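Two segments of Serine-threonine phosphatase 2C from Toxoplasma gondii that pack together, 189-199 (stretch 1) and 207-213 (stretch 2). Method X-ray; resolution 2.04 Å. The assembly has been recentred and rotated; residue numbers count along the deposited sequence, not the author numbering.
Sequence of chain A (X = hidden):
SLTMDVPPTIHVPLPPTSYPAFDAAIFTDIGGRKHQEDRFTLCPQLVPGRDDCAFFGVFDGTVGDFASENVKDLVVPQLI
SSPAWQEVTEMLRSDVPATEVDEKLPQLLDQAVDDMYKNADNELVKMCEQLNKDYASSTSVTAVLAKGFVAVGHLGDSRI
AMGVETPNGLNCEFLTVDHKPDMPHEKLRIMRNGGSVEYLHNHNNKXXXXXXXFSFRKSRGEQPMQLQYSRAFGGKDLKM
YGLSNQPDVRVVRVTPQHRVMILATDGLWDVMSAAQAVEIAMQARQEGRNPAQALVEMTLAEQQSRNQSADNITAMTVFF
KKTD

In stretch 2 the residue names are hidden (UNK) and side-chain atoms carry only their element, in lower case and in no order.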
# COMPACT_ATOMS: atom_id res chain seq x y z
N ARG A 189 -1.68 -22.18 -0.91
CA ARG A 189 -1.86 -21.87 0.50
C ARG A 189 -3.34 -21.85 0.90
O ARG A 189 -3.72 -22.34 1.97
CB ARG A 189 -1.20 -20.53 0.85
CG ARG A 189 -1.26 -20.20 2.33
CD ARG A 189 -0.72 -18.81 2.65
NE ARG A 189 -1.55 -17.75 2.09
CZ ARG A 189 -1.20 -16.98 1.06
NH1 ARG A 189 -0.02 -17.13 0.48
NH2 ARG A 189 -2.03 -16.05 0.62
N ILE A 190 -4.17 -21.28 0.03
CA ILE A 190 -5.60 -21.18 0.32
C ILE A 190 -6.26 -22.55 0.47
O ILE A 190 -7.07 -22.76 1.39
CB ILE A 190 -6.32 -20.38 -0.78
CG1 ILE A 190 -5.82 -18.93 -0.76
CG2 ILE A 190 -7.83 -20.45 -0.57
CD1 ILE A 190 -6.13 -18.16 -2.03
N MSE A 191 -5.91 -23.48 -0.41
CA MSE A 191 -6.49 -24.82 -0.38
C MSE A 191 -5.95 -25.64 0.78
O MSE A 191 -6.65 -26.50 1.31
CB MSE A 191 -6.24 -25.53 -1.71
CG MSE A 191 -6.92 -24.87 -2.90
SE MSE A 191 -6.44 -25.68 -4.59
CE MSE A 191 -8.19 -25.72 -5.47
N ARG A 192 -4.70 -25.40 1.18
CA ARG A 192 -4.13 -26.13 2.30
C ARG A 192 -4.82 -25.70 3.59
O ARG A 192 -4.94 -26.48 4.52
CB ARG A 192 -2.63 -25.85 2.44
CG ARG A 192 -1.74 -26.63 1.48
CD ARG A 192 -0.29 -26.21 1.66
NE ARG A 192 0.54 -26.66 0.55
CZ ARG A 192 1.80 -26.27 0.34
NH1 ARG A 192 2.37 -25.41 1.18
NH2 ARG A 192 2.48 -26.72 -0.70
N ASN A 193 -5.26 -24.45 3.62
CA ASN A 193 -5.92 -23.94 4.81
C ASN A 193 -7.44 -24.06 4.77
O ASN A 193 -8.15 -23.40 5.52
CB ASN A 193 -5.48 -22.50 5.05
CG ASN A 193 -4.06 -22.42 5.61
OD1 ASN A 193 -3.85 -22.63 6.81
ND2 ASN A 193 -3.09 -22.14 4.75
N GLY A 194 -7.93 -24.92 3.88
CA GLY A 194 -9.36 -25.15 3.80
C GLY A 194 -10.19 -24.12 3.05
O GLY A 194 -11.41 -24.19 3.08
N GLY A 195 -9.55 -23.16 2.39
CA GLY A 195 -10.33 -22.19 1.64
C GLY A 195 -10.36 -22.68 0.21
O GLY A 195 -9.91 -23.79 -0.07
N SER A 196 -10.91 -21.89 -0.69
CA SER A 196 -10.91 -22.28 -2.09
C SER A 196 -10.75 -21.03 -2.93
O SER A 196 -10.92 -19.92 -2.44
CB SER A 196 -12.22 -22.97 -2.47
OG SER A 196 -13.30 -22.06 -2.44
N VAL A 197 -10.40 -21.23 -4.19
CA VAL A 197 -10.24 -20.14 -5.14
C VAL A 197 -11.32 -20.36 -6.18
O VAL A 197 -11.29 -21.35 -6.91
CB VAL A 197 -8.85 -20.18 -5.79
CG1 VAL A 197 -8.80 -19.17 -6.93
CG2 VAL A 197 -7.79 -19.86 -4.75
N GLU A 198 -12.27 -19.44 -6.22
CA GLU A 198 -13.41 -19.54 -7.12
C GLU A 198 -13.28 -18.70 -8.39
O GLU A 198 -12.96 -17.51 -8.34
CB GLU A 198 -14.69 -19.13 -6.38
CG GLU A 198 -15.01 -19.99 -5.15
CD GLU A 198 -15.16 -21.46 -5.49
OE1 GLU A 198 -15.71 -21.77 -6.58
OE2 GLU A 198 -14.74 -22.32 -4.68
N TYR A 199 -13.54 -19.34 -9.52
CA TYR A 199 -13.49 -18.70 -10.82
C TYR A 199 -14.96 -18.65 -11.26
O TYR A 199 -15.52 -19.64 -11.74
CB TYR A 199 -12.65 -19.54 -11.78
CG TYR A 199 -11.20 -19.69 -11.36
CD1 TYR A 199 -10.21 -18.84 -11.86
CD2 TYR A 199 -10.82 -20.70 -10.47
CE1 TYR A 199 -8.88 -18.99 -11.48
CE2 TYR A 199 -9.49 -20.86 -10.08
CZ TYR A 199 -8.52 -20.00 -10.60
OH TYR A 199 -7.20 -20.18 -10.26
N UNK A 207 -10.53 -14.37 -10.21
CA UNK A 207 -10.98 -15.32 -9.19
C UNK A 207 -11.03 -14.73 -7.78
O UNK A 207 -10.40 -13.71 -7.48
c UNK A 207 -8.73 -15.76 -9.79
c UNK A 207 -9.98 -16.47 -9.32
c UNK A 207 -9.28 -14.82 -10.83
N UNK A 208 -11.79 -15.39 -6.91
CA UNK A 208 -11.98 -14.95 -5.53
C UNK A 208 -11.41 -15.96 -4.54
O UNK A 208 -11.35 -17.15 -4.84
c UNK A 208 -15.61 -11.92 -7.57
c UNK A 208 -14.78 -14.16 -7.26
c UNK A 208 -15.48 -13.23 -8.02
c UNK A 208 -14.34 -12.49 -5.60
c UNK A 208 -15.04 -11.54 -6.36
c UNK A 208 -13.47 -14.82 -5.21
c UNK A 208 -14.20 -13.80 -6.04
N UNK A 209 -11.00 -15.48 -3.37
CA UNK A 209 -10.55 -16.37 -2.31
C UNK A 209 -11.83 -16.53 -1.51
O UNK A 209 -12.46 -15.54 -1.13
c UNK A 209 -8.02 -16.35 0.70
c UNK A 209 -9.27 -16.65 -0.15
c UNK A 209 -9.44 -15.76 -1.40
c UNK A 209 -9.77 -14.32 -1.02
N UNK A 210 -12.23 -17.77 -1.28
CA UNK A 210 -13.46 -18.03 -0.54
C UNK A 210 -13.19 -18.91 0.68
O UNK A 210 -12.49 -19.91 0.58
c UNK A 210 -15.74 -19.16 -0.78
c UNK A 210 -16.68 -19.83 -1.76
n UNK A 210 -17.19 -18.91 -2.77
c UNK A 210 -18.07 -19.25 -3.72
n UNK A 210 -18.49 -18.35 -4.60
c UNK A 210 -14.46 -18.72 -1.47
n UNK A 210 -18.52 -20.49 -3.78
N UNK A 211 -13.75 -18.52 1.82
CA UNK A 211 -13.56 -19.28 3.04
C UNK A 211 -14.19 -20.66 3.00
O UNK A 211 -15.08 -20.93 2.19
N UNK A 212 -13.74 -21.55 3.88
CA UNK A 212 -14.28 -22.90 3.92
C UNK A 212 -15.69 -22.97 4.46
O UNK A 212 -16.40 -23.96 4.24
N UNK A 213 -16.12 -21.92 5.16
CA UNK A 213 -17.45 -21.88 5.74
C UNK A 213 -18.42 -21.06 4.88
O UNK A 213 -19.58 -20.87 5.26
o UNK A 213 -16.26 -19.45 6.10
o UNK A 213 -16.94 -19.17 8.16
c UNK A 213 -16.82 -19.86 7.13
c UNK A 213 -17.37 -21.28 7.14

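Position 207 carries three side-chain carbons, and the chain they form closes onto the backbone N. Its CB lies over one face of the Y199 ring, 3.8 Å from the ring centroid and 3.5 Å from Y199 CD1, and also 3.8 Å from V197 CG1. A ring that includes the backbone nitrogen is proline: P207. Its C-H groups suit an aromatic face. Proline lacks an N-H, but the place one step past the hydrogen-bonded pair of E198 with position 208 asks for none across the strands.

Position 208 has one carbon followed by a ring of six carbons, with no hetero atom. Its backbone N donates to E198 O at 2.8 Å, and its O accepts from E198 N at 2.8 Å. The same O sits 3.2 Å from V197 CA, a CA-H...O contact. The bare six-membered ring makes it phenylalanine, F208; the ring turns its edge, not a face, to E198 O.

Position 209 has four carbons, forked at the first, with one arm two carbons long. That long arm ends 3.7 Å from I190 CG1, on the helix that precedes the strand of stretch 1. A beta-branched, four-carbon side chain is isoleucine, I209. With both chi angles t, the extended arm takes CD1 to that helical residue, while CA makes a longer CA-H...O contact with S196 O at 3.6 Å.

Position 210 shows three carbons, a nitrogen, then a carbon bearing two more nitrogens. Its backbone N donates to S196 O and its O accepts from S196 N, each at 2.8 Å. CB packs 3.7 Å from S196 OG, and E198 CG lies over one face of the terminal group. That group is a guanidinium, hence arginine, R210. E198 CG is 3.4 Å from its NE. E198 OE1 is 4.2 Å from NH1 but well out of the guanidinium plane, so charge attraction remains without a directed N-H.

Position 211 has no side-chain atoms; its CA faces G195 CA at 4.6 Å, but a CB would point away from stretch 1. It is glycine, G211.

Position 212 is also bare. Its CA is 3.3 Å from G194 O, and a CB here would come to 2.6 Å from that oxygen, a clash. It is glycine, G212.

Position 213 has two carbons, the second carrying two oxygens, and makes no contact with stretch 1. A carboxylate one carbon from the backbone is aspartate, D213; its OD2 is hydrogen-bonded elsewhere in the structure.

The rule of the contact is an antiparallel ladder with alternating faces. S196 with R210 and E198 with F208 are the hydrogen-bonded pairs, supplying four backbone bonds; V197 with I209 is the non-hydrogen-bonded pair between them. S196, E198, F208 and R210 share one face, where S196 OG donates to E198 OE2 at 2.7 Å. V197 and I209 occupy the other, buried face, with I190 adding helix-borne apolar packing. Beyond the ladder, P207 packs on Y199 at one end; at the other the bare G212 leaves room for G194 O and the bare G195 for R210 O, while G211 is not needed for the approach.

Stretch 2 207-213: PFIRGGD
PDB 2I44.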